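PDB 4AC1: endo-N-acetyl-beta-D-glucosaminidase from Hypocrea jecorina, which cleaves N-linked glycans within their N,N'-diacetylchitobiose core as a family 18 glycoside hydrolase, and removes such glycans from the fungus's own cellulases. Local coordinates for residues D1-L5 / V275-R280; A32-L36 / M71-V76. One frame throughout, in Å; residues are numbered along the deposited sequence.

Contact 1 of 2, residues D1-L5 / V275-R280. Unlike the reference sequence in segment 275-280: Val-277 (reference Glu). With NAG (2-acetamido-2-deoxy-beta-D-glucopyranose), chain B.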
ATOM      1  N   ASP A   1      10.571   8.403  -9.335  1.00 16.29           N
ATOM      2  CA  ASP A   1      11.958   8.435  -8.799  1.00 15.28           C
ATOM      3  C   ASP A   1      12.153   7.392  -7.696  1.00 13.68           C
ATOM      4  O   ASP A   1      11.597   7.500  -6.595  1.00 13.44           O
ATOM      5  CB  ASP A   1      12.334   9.825  -8.285  1.00 16.86           C
ATOM      6  CG  ASP A   1      13.693   9.833  -7.601  1.00 18.76           C
ATOM      7  OD1 ASP A   1      14.724   9.633  -8.284  1.00 22.46           O
ATOM      8  OD2 ASP A   1      13.728  10.016  -6.376  1.00 22.40           O
ATOM      9  N   LEU A   2      12.956   6.387  -8.018  1.00 11.23           N
ATOM     10  CA  LEU A   2      13.221   5.266  -7.133  1.00  9.99           C
ATOM     11  C   LEU A   2      14.416   5.603  -6.253  1.00  9.11           C
ATOM     12  O   LEU A   2      15.352   6.288  -6.702  1.00 10.07           O
ATOM     13  CB  LEU A   2      13.526   4.021  -7.958  1.00  9.77           C
ATOM     14  CG  LEU A   2      12.451   3.560  -8.940  1.00 10.17           C
ATOM     15  CD1 LEU A   2      12.928   2.331  -9.668  1.00 11.29           C
ATOM     16  CD2 LEU A   2      11.118   3.282  -8.246  1.00  8.62           C
ATOM     17  N   PRO A   3      14.432   5.106  -5.012  1.00  7.84           N
ATOM     18  CA  PRO A   3      13.459   4.211  -4.393  1.00  6.91           C
ATOM     19  C   PRO A   3      12.275   4.950  -3.772  1.00  5.95           C
ATOM     20  O   PRO A   3      12.421   6.055  -3.242  1.00  5.82           O
ATOM     21  CB  PRO A   3      14.281   3.540  -3.289  1.00  7.01           C
ATOM     22  CG  PRO A   3      15.233   4.600  -2.864  1.00  8.39           C
ATOM     23  CD  PRO A   3      15.609   5.307  -4.142  1.00  8.34           C
ATOM     24  N   ARG A   4      11.108   4.325  -3.826  1.00  4.91           N
ATOM     25  CA  ARG A   4       9.921   4.859  -3.156  1.00  4.68           C
ATOM     26  C   ARG A   4      10.022   4.607  -1.658  1.00  4.00           C
ATOM     27  O   ARG A   4      10.614   3.602  -1.222  1.00  4.77           O
ATOM     28  CB  ARG A   4       8.656   4.200  -3.700  1.00  3.94           C
ATOM     29  CG  ARG A   4       8.539   4.275  -5.219  1.00  4.30           C
ATOM     30  CD  ARG A   4       7.298   3.552  -5.693  1.00  4.91           C
ATOM     31  NE  ARG A   4       7.234   3.378  -7.146  1.00  5.65           N
ATOM     32  CZ  ARG A   4       7.738   2.338  -7.810  1.00  4.83           C
ATOM     33  NH1 ARG A   4       8.401   1.392  -7.172  1.00  6.92           N
ATOM     34  NH2 ARG A   4       7.580   2.239  -9.126  1.00  7.33           N
ATOM     35  N   LEU A   5       9.476   5.533  -0.871  1.00  4.32           N
ATOM     36  CA  LEU A   5       9.277   5.318   0.552  1.00  4.65           C
ATOM     37  C   LEU A   5       7.814   5.564   0.827  1.00  4.32           C
ATOM     38  O   LEU A   5       7.324   6.693   0.686  1.00  4.24           O
ATOM     39  CB  LEU A   5      10.144   6.246   1.411  1.00  5.29           C
ATOM     40  CG  LEU A   5       9.936   6.129   2.931  1.00  6.86           C
ATOM     41  CD1 LEU A   5      10.182   4.694   3.441  1.00  8.17           C
ATOM     42  CD2 LEU A   5      10.798   7.128   3.694  1.00  8.51           C
ATOM     43  N   VAL A 275      14.634   4.798   7.555  1.00  6.71           N
ATOM     44  CA  VAL A 275      14.516   4.176   6.232  1.00  6.08           C
ATOM     45  C   VAL A 275      14.979   5.113   5.115  1.00  5.30           C
ATOM     46  O   VAL A 275      15.502   4.656   4.117  1.00  5.51           O
ATOM     47  CB  VAL A 275      13.103   3.581   5.993  1.00  5.90           C
ATOM     48  CG1 VAL A 275      13.024   2.907   4.650  1.00  6.92           C
ATOM     49  CG2 VAL A 275      12.799   2.569   7.067  1.00  7.96           C
ATOM     50  N   THR A 276      14.808   6.419   5.301  1.00  5.44           N
ATOM     51  CA  THR A 276      15.394   7.386   4.372  1.00  6.09           C
ATOM     52  C   THR A 276      16.928   7.274   4.355  1.00  6.01           C
ATOM     53  O   THR A 276      17.545   7.305   3.277  1.00  7.05           O
ATOM     54  CB  THR A 276      14.942   8.822   4.678  1.00  5.40           C
ATOM     55  OG1 THR A 276      13.528   8.939   4.450  1.00  6.25           O
ATOM     56  CG2 THR A 276      15.663   9.824   3.775  1.00  6.46           C
ATOM     57  N   VAL A 277      17.547   7.111   5.530  1.00  6.83           N
ATOM     58  CA  VAL A 277      19.005   6.926   5.561  1.00  8.42           C
ATOM     59  C   VAL A 277      19.423   5.633   4.849  1.00  7.92           C
ATOM     60  O   VAL A 277      20.476   5.578   4.211  1.00  8.43           O
ATOM     61  CB  VAL A 277      19.610   6.949   6.981  1.00  9.07           C
ATOM     62  CG1 VAL A 277      21.135   6.950   6.898  1.00 11.77           C
ATOM     63  CG2 VAL A 277      19.184   8.170   7.751  1.00 11.78           C
ATOM     64  N   ILE A 278      18.599   4.597   4.944  1.00  6.80           N
ATOM     65  CA  ILE A 278      18.867   3.346   4.236  1.00  6.89           C
ATOM     66  C   ILE A 278      18.755   3.504   2.711  1.00  6.66           C
ATOM     67  O   ILE A 278      19.634   3.051   1.958  1.00  6.78           O
ATOM     68  CB  ILE A 278      17.918   2.224   4.732  1.00  7.07           C
ATOM     69  CG1 ILE A 278      18.226   1.881   6.192  1.00  7.04           C
ATOM     70  CG2 ILE A 278      17.981   1.001   3.805  1.00  6.85           C
ATOM     71  CD1 ILE A 278      17.213   0.935   6.841  1.00  9.26           C
ATOM     72  N   LEU A 279      17.685   4.145   2.245  1.00  6.19           N
ATOM     73  CA  LEU A 279      17.372   4.185   0.825  1.00  6.51           C
ATOM     74  C   LEU A 279      18.098   5.290   0.086  1.00  6.68           C
ATOM     75  O   LEU A 279      18.402   5.163  -1.107  1.00  6.78           O
ATOM     76  CB  LEU A 279      15.881   4.416   0.654  1.00  6.57           C
ATOM     77  CG  LEU A 279      14.966   3.269   1.056  1.00  6.41           C
ATOM     78  CD1 LEU A 279      13.501   3.718   0.927  1.00  6.16           C
ATOM     79  CD2 LEU A 279      15.247   2.026   0.211  1.00  8.18           C
ATOM     80  N   ARG A 280      18.325   6.390   0.792  1.00  7.02           N
ATOM     81  CA  ARG A 280      18.958   7.571   0.221  1.00  7.69           C
ATOM     82  C   ARG A 280      20.069   8.086   1.141  1.00  8.22           C
ATOM     83  O   ARG A 280      19.965   9.184   1.694  1.00  8.17           O
ATOM     84  CB  ARG A 280      17.909   8.656  -0.050  1.00  7.80           C
ATOM     85  CG  ARG A 280      16.915   8.292  -1.151  1.00  6.44           C
ATOM     86  CD  ARG A 280      15.883   9.379  -1.420  1.00  7.65           C
ATOM     87  NE  ARG A 280      14.820   8.860  -2.279  1.00  7.86           N
ATOM     88  CZ  ARG A 280      14.778   8.994  -3.601  1.00  8.15           C
ATOM     89  NH1 ARG A 280      15.730   9.669  -4.251  1.00  9.66           N
ATOM     90  NH2 ARG A 280      13.770   8.462  -4.279  1.00  9.66           N
TER
HETATM   91  C1  NAG B 301      23.872  -0.116   6.030  1.00 15.62           C
HETATM   92  C2  NAG B 301      24.265   0.975   7.029  1.00 16.54           C
HETATM   93  C3  NAG B 301      25.710   1.451   6.850  1.00 18.60           C
HETATM   94  C4  NAG B 301      26.693   0.315   6.583  1.00 19.24           C
HETATM   95  C5  NAG B 301      26.154  -0.700   5.574  1.00 18.39           C
HETATM   96  C6  NAG B 301      27.047  -1.934   5.469  1.00 19.68           C
HETATM   97  C7  NAG B 301      22.427   2.341   7.846  1.00 16.84           C
HETATM   98  C8  NAG B 301      21.545   3.527   7.604  1.00 17.29           C
HETATM   99  N2  NAG B 301      23.348   2.097   6.920  1.00 16.78           N
HETATM  100  O3  NAG B 301      26.138   2.114   8.021  1.00 19.18           O
HETATM  101  O4  NAG B 301      27.898   0.878   6.108  1.00 21.74           O
HETATM  102  O5  NAG B 301      24.864  -1.126   5.967  1.00 16.71           O
HETATM  103  O6  NAG B 301      27.145  -2.611   6.709  1.00 21.05           O
HETATM  104  O7  NAG B 301      22.281   1.655   8.855  1.00 17.85           O
HETATM  105  O   HOH W   1      12.598   7.810  -0.839  1.00  6.89           O
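Asp-1 and Arg-280 form a salt bridge that ties the first residue of the chain to the end of helix 270-279. A single carboxylate oxygen, OD2, takes both terminal nitrogens of the guanidinium: NH2 of Arg-280 lies 2.6 Å from OD2 of Asp-1, and the bond from NH1 is weak. The two flat groups are turned 39° apart, and NH2 meets OD2 from above the carboxylate plane, so the pairing is not the flat two-oxygen kind. Asp-1 reaches it with CG anti to the backbone N (chi1 174°). NH2 of Arg-280 also donates to the carbonyl O of Pro-3 at 2.9 Å, and a water in the guanidinium plane accepts from NE of Arg-280 at 2.8 Å while donating to that same carbonyl. Arg-280 thus grips the Pro-3 carbonyl directly and through water; its chain, extended from CG to NE, brings the guanidinium to Asp-1 and Pro-3.

The apolar part begins at Pro-3, which follows a cis peptide bond. Its CD lies over one face of the guanidinium, offset toward the rim, while CG of Pro-3 packs 3.6 Å from CB of Leu-279. Leu-5, on strand 4-9, spreads its two methyls against the preceding turn of the helix: CD1 of Leu-5 sits 3.6 Å from CG1 of Val-275, and its CD2 lies 3.4 Å from OG1 of Thr-276, a hydroxyl hydrogen-bonded to the carbonyl O of Ala-272.

On the outer side of the helix, Val-277, which replaces the reference glutamate, has CG1 3.5 Å from C8 of the N-linked sugar. Inward, Val-275 and Leu-279 also touch Val-252 of strand 251-255, the parallel neighbour of strand 4-9, so the last helix of the GH18 barrel packs across its first and last strands.

Contact 2 of 2, residues A32-L36 / M71-V76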
ATOM      1  N   ALA A  32      12.432  11.292   3.172  1.00  6.38           N
ATOM      2  CA  ALA A  32      12.115  11.386   1.751  1.00  5.99           C
ATOM      3  C   ALA A  32      10.890  10.535   1.461  1.00  5.66           C
ATOM      4  O   ALA A  32      10.965   9.532   0.744  1.00  5.85           O
ATOM      5  CB  ALA A  32      13.314  10.964   0.886  1.00  6.85           C
ATOM      6  N   LEU A  33       9.764  10.917   2.060  1.00  5.59           N
ATOM      7  CA  LEU A  33       8.523  10.192   1.845  1.00  5.15           C
ATOM      8  C   LEU A  33       8.026  10.440   0.432  1.00  5.28           C
ATOM      9  O   LEU A  33       7.933  11.591   0.025  1.00  5.89           O
ATOM     10  CB  LEU A  33       7.460  10.673   2.827  1.00  5.37           C
ATOM     11  CG  LEU A  33       6.136   9.912   2.788  1.00  5.43           C
ATOM     12  CD1 LEU A  33       6.316   8.522   3.371  1.00  6.50           C
ATOM     13  CD2 LEU A  33       5.074  10.662   3.551  1.00  6.38           C
ATOM     14  N   THR A  34       7.748   9.387  -0.333  1.00  4.78           N
ATOM     15  CA  THR A  34       7.209   9.582  -1.678  1.00  4.93           C
ATOM     16  C   THR A  34       5.699   9.360  -1.755  1.00  4.64           C
ATOM     17  O   THR A  34       5.041   9.981  -2.575  1.00  4.42           O
ATOM     18  CB  THR A  34       7.934   8.722  -2.714  1.00  4.86           C
ATOM     19  OG1 THR A  34       7.792   7.345  -2.361  1.00  4.62           O
ATOM     20  CG2 THR A  34       9.414   9.075  -2.769  1.00  5.69           C
ATOM     21  N   HIS A  35       5.157   8.479  -0.908  1.00  4.33           N
ATOM     22  CA  HIS A  35       3.746   8.111  -0.971  1.00  4.97           C
ATOM     23  C   HIS A  35       3.170   7.920   0.413  1.00  4.64           C
ATOM     24  O   HIS A  35       3.799   7.262   1.249  1.00  4.45           O
ATOM     25  CB  HIS A  35       3.579   6.799  -1.755  1.00  4.94           C
ATOM     26  CG  HIS A  35       4.068   6.888  -3.159  1.00  4.58           C
ATOM     27  ND1 HIS A  35       5.401   6.762  -3.488  1.00  4.22           N
ATOM     28  CD2 HIS A  35       3.414   7.170  -4.309  1.00  4.69           C
ATOM     29  CE1 HIS A  35       5.543   6.943  -4.790  1.00  5.67           C
ATOM     30  NE2 HIS A  35       4.353   7.198  -5.306  1.00  4.23           N
ATOM     31  N   LEU A  36       1.960   8.431   0.634  1.00  4.79           N
ATOM     32  CA  LEU A  36       1.219   8.221   1.867  1.00  5.57           C
ATOM     33  C   LEU A  36      -0.075   7.527   1.450  1.00  5.16           C
ATOM     34  O   LEU A  36      -0.819   8.079   0.612  1.00  5.67           O
ATOM     35  CB  LEU A  36       0.934   9.560   2.564  1.00  5.83           C
ATOM     36  CG  LEU A  36       0.319   9.592   3.979  1.00  7.25           C
ATOM     37  CD1 LEU A  36      -1.154   9.186   4.016  1.00  8.89           C
ATOM     38  CD2 LEU A  36       1.138   8.799   5.015  1.00  8.43           C
ATOM     39  N   MET A  71       0.449  17.660   2.454  1.00  6.27           N
ATOM     40  CA  MET A  71       1.331  16.567   2.062  1.00  6.47           C
ATOM     41  C   MET A  71       1.629  16.628   0.564  1.00  5.78           C
ATOM     42  O   MET A  71       2.772  16.510   0.135  1.00  6.29           O
ATOM     43  CB  MET A  71       0.698  15.232   2.416  1.00  6.56           C
ATOM     44  CG  MET A  71       0.521  15.023   3.916  1.00  5.86           C
ATOM     45  SD  MET A  71       2.066  14.898   4.849  1.00  6.50           S
ATOM     46  CE  MET A  71       2.471  13.171   4.594  1.00  6.30           C
ATOM     47  N   LYS A  72       0.578  16.828  -0.228  1.00  6.14           N
ATOM     48  CA  LYS A  72       0.748  16.960  -1.671  1.00  6.74           C
ATOM     49  C   LYS A  72       1.590  18.180  -2.055  1.00  6.99           C
ATOM     50  O   LYS A  72       2.445  18.082  -2.935  1.00  7.25           O
ATOM     51  CB  LYS A  72      -0.603  16.965  -2.387  1.00  7.17           C
ATOM     52  CG  LYS A  72      -1.283  15.601  -2.334  1.00  7.82           C
ATOM     53  CD  LYS A  72      -2.567  15.519  -3.159  1.00 10.72           C
ATOM     54  CE  LYS A  72      -3.750  16.073  -2.390  1.00 10.04           C
ATOM     55  NZ  LYS A  72      -5.058  15.791  -3.083  1.00 10.45           N
ATOM     56  N   GLN A  73       1.399  19.308  -1.369  1.00  7.49           N
ATOM     57  CA  GLN A  73       2.252  20.478  -1.595  1.00  9.03           C
ATOM     58  C   GLN A  73       3.742  20.179  -1.397  1.00  9.21           C
ATOM     59  O   GLN A  73       4.594  20.705  -2.119  1.00  9.42           O
ATOM     60  CB  GLN A  73       1.824  21.642  -0.700  1.00  9.52           C
ATOM     61  CG  GLN A  73       2.482  22.966  -1.089  1.00 13.44           C
ATOM     62  CD  GLN A  73       1.952  24.170  -0.318  1.00 17.17           C
ATOM     63  OE1 GLN A  73       0.881  24.121   0.289  1.00 19.59           O
ATOM     64  NE2 GLN A  73       2.709  25.266  -0.350  1.00 18.45           N
ATOM     65  N   ALA A  74       4.059  19.339  -0.414  1.00  8.88           N
ATOM     66  CA  ALA A  74       5.444  18.972  -0.144  1.00  9.46           C
ATOM     67  C   ALA A  74       5.996  17.960  -1.153  1.00  9.50           C
ATOM     68  O   ALA A  74       7.183  17.635  -1.114  1.00 10.05           O
ATOM     69  CB  ALA A  74       5.583  18.441   1.266  1.00 10.06           C
ATOM     70  N   GLY A  75       5.150  17.473  -2.059  1.00  9.03           N
ATOM     71  CA  GLY A  75       5.593  16.542  -3.093  1.00  8.72           C
ATOM     72  C   GLY A  75       5.247  15.077  -2.873  1.00  8.06           C
ATOM     73  O   GLY A  75       5.628  14.231  -3.688  1.00  9.14           O
ATOM     74  N   VAL A  76       4.538  14.781  -1.786  1.00  7.52           N
ATOM     75  CA  VAL A  76       4.093  13.421  -1.490  1.00  7.01           C
ATOM     76  C   VAL A  76       2.888  13.096  -2.353  1.00  6.94           C
ATOM     77  O   VAL A  76       2.016  13.942  -2.543  1.00  7.00           O
ATOM     78  CB  VAL A  76       3.726  13.273   0.009  1.00  7.18           C
ATOM     79  CG1 VAL A  76       3.244  11.852   0.326  1.00  7.08           C
ATOM     80  CG2 VAL A  76       4.917  13.629   0.879  1.00  8.42           C
TER
HETATM   81  O   HOH W   2       6.373  11.510  -4.601  1.00 11.42           O
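Val-76 packs against Leu-33 and Leu-36 just after helix 62-73 has ended. From its CB the two methyls part. CG1 of Val-76, anti to the backbone N (chi1 179°), reaches the strand backbone 3.7 Å from the amide N of Leu-36, then touches CB of that leucine and, at 3.9 Å, CD2 of Leu-33. CG2 of Val-76 meets the carbonyl O of Leu-33 at 3.7 Å and lies near the same CD2. One branched side chain therefore packs against backbone and side chains together, and an alanine here would probably leave CD2 of Leu-33 and CB of Leu-36 without their methyl partner and open a gap beside the strand.

The turn that delivers Val-76 is a Schellman motif. Gly-75 has positive phi (103°), with its N bonded to O of Lys-72, while N of Val-76 returns to O of Met-71; at these backbone angles a side chain would collide with the carbonyl O of Ala-74, so glycine suits the position. This is the return from helix to strand within a beta-alpha-beta unit of the GH18 barrel: strand 35-42 leads through helix 62-73 to the parallel strand 77-83, which begins directly after Val-76.

Deeper in, Met-71 bends at both chi2 and chi3, turning its chain so that its CE comes 3.8 Å from CD2 of Leu-33, the two side chains crossing at a slant, and near CG of Leu-36. That methyl of Leu-33 is consequently shared by Met-71 and Val-76. Ile-26 of helix 24-27 touches both of these residues as well.

At the outer margin the contact is polar. A water donates to O of Thr-34 at 2.9 Å and to O of Gly-75, bridging two carbonyls that lie 4.4 Å apart by their oxygens.

Contact 1 and contact 2 lie on the same side of the molecule, their centres about 13 Å apart, and share one sheet through the adjacent parallel strands 4-9 and 35-42. Contact 2 comes from within the chain that contact 1 closes end to end: residues 32-36 and 71-76 belong to an early unit of the barrel, whereas 1-5 and 275-280 bring its two ends together. They touch directly, with probable hydrogen bonds from Leu-5 N to Thr-34 OG1 and between Thr-276 OG1 and Ala-32 N, each 2.9 Å. Helix 270-279 is thereby joined to the segment leading into the second strand, beside the seam where strands 4-9 and 251-255 close the barrel.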